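Local coordinates for protein ferredoxin-thioredoxin reductase subunit A2, chloroplastic (PDB 7C2B) that probably serves as the variable subunit of ferredoxin-thioredoxin reductase, which uses electrons from reduced ferredoxin to reduce chloroplast thioredoxins, at residues K29-E32 / K33-A36. Residues are numbered along the deposited sequence; the frame is centred on the assembly and turned at random.
Sequences KAKE and KIGA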
loop_
_atom_site.group_PDB
_atom_site.type_symbol
_atom_site.label_atom_id
_atom_site.label_comp_id
_atom_site.label_asym_id
_atom_site.label_seq_id
_atom_site.Cartn_x
_atom_site.Cartn_y
_atom_site.Cartn_z
ATOM N N LYS B 29 -4.975 24.762 3.680
ATOM C CA LYS B 29 -4.007 25.465 2.845
ATOM C C LYS B 29 -3.762 24.739 1.525
ATOM O O LYS B 29 -3.383 25.373 0.536
ATOM C CB LYS B 29 -2.693 25.654 3.597
ATOM C CG LYS B 29 -2.768 26.762 4.645
ATOM C CD LYS B 29 -1.794 26.540 5.790
ATOM C CE LYS B 29 -0.376 26.309 5.284
ATOM N NZ LYS B 29 0.528 27.446 5.652
ATOM N N ALA B 30 -3.967 23.419 1.491
ATOM C CA ALA B 30 -3.855 22.697 0.225
ATOM C C ALA B 30 -5.016 23.034 -0.702
ATOM O O ALA B 30 -4.816 23.266 -1.902
ATOM C CB ALA B 30 -3.795 21.194 0.480
ATOM N N LYS B 31 -6.239 23.059 -0.160
ATOM C CA LYS B 31 -7.408 23.413 -0.958
ATOM C C LYS B 31 -7.288 24.820 -1.530
ATOM O O LYS B 31 -7.789 25.086 -2.630
ATOM C CB LYS B 31 -8.684 23.290 -0.120
ATOM C CG LYS B 31 -9.304 21.894 -0.072
ATOM C CD LYS B 31 -9.627 21.362 -1.468
ATOM C CE LYS B 31 -10.985 20.655 -1.536
ATOM N NZ LYS B 31 -11.164 19.880 -2.803
ATOM N N GLU B 32 -6.617 25.723 -0.813
ATOM C CA GLU B 32 -6.394 27.074 -1.313
ATOM C C GLU B 32 -5.456 27.111 -2.513
ATOM O O GLU B 32 -5.413 28.125 -3.220
ATOM C CB GLU B 32 -5.841 27.958 -0.194
ATOM C CG GLU B 32 -6.860 28.238 0.901
ATOM C CD GLU B 32 -6.301 29.076 2.036
ATOM O OE1 GLU B 32 -7.089 29.452 2.928
ATOM O OE2 GLU B 32 -5.081 29.357 2.041
ATOM N N LYS B 33 -4.709 26.039 -2.764
ATOM C CA LYS B 33 -3.821 25.969 -3.916
ATOM C C LYS B 33 -4.514 25.438 -5.171
ATOM O O LYS B 33 -3.865 25.305 -6.209
ATOM C CB LYS B 33 -2.605 25.094 -3.594
ATOM C CG LYS B 33 -1.719 25.629 -2.465
ATOM C CD LYS B 33 -0.472 24.766 -2.293
ATOM C CE LYS B 33 0.390 25.231 -1.109
ATOM N NZ LYS B 33 0.141 24.416 0.117
ATOM N N ILE B 34 -5.803 25.119 -5.105
ATOM C CA ILE B 34 -6.511 24.684 -6.302
ATOM C C ILE B 34 -6.529 25.829 -7.304
ATOM O O ILE B 34 -6.837 26.976 -6.956
ATOM C CB ILE B 34 -7.921 24.205 -5.938
ATOM C CG1 ILE B 34 -7.837 23.024 -4.969
ATOM C CG2 ILE B 34 -8.702 23.822 -7.180
ATOM C CD1 ILE B 34 -9.149 22.334 -4.746
ATOM N N GLY B 35 -6.157 25.531 -8.549
ATOM C CA GLY B 35 -5.970 26.540 -9.559
ATOM C C GLY B 35 -4.557 27.068 -9.688
ATOM O O GLY B 35 -4.244 27.705 -10.697
ATOM N N ALA B 36 -3.685 26.809 -8.715
ATOM C CA ALA B 36 -2.348 27.385 -8.749
ATOM C C ALA B 36 -1.469 26.668 -9.764
ATOM O O ALA B 36 -1.575 25.454 -9.953
ATOM C CB ALA B 36 -1.694 27.314 -7.369
#
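Ile34 places CG1 anti to its own carbonyl carbon (chi1 -61°), which brings the ethyl branch onto the carbonyl O and side chain of Lys31, while Lys31 bends at both chi2 and chi3 and runs alongside it in the same direction. The two side chains meet closely, Lys31 CD lying 3.5 Å from Ile34 CD1, and CG1 of Ile34 sits 3.1 Å from the carbonyl O of Lys31. The same carbonyl accepts the amide of Ile34, with Ile34 N 3.2 Å from Lys31 O, in the bond that closes a type I turn from Lys31 to Ile34. One residue earlier, Lys33 N is bonded to Ala30 O at 2.9 Å. Both bonds span i to i+3 and carry the chain from helix 25-31 into the following loop. Lys33 leans back toward the carbonyl of Lys29, its CG 3.4 Å from Lys29 O and its bend at chi4 leaving NZ 3.7 Å from that O; its side chain also touches Ile64 and Leu109. Cutting Lys33 back to an alanine here is likely to leave the Lys29 carbonyl without this aliphatic cover and open a gap against Ile64 and Leu109. A type II turn follows from Lys33 to Ala36, with Gly35 at a positive phi of 93°, a conformation in which a CB would collide with the carbonyl O of Ile34. The stretch thus links helix 25-31 to strand 37-40 of the SH3-like barrel: Lys31 NZ bonds to the carbonyl of Tyr67, Ala30 and Ile34 also rest on strand 61-67, and Ala36 packs against Leu109 of strand 107-109.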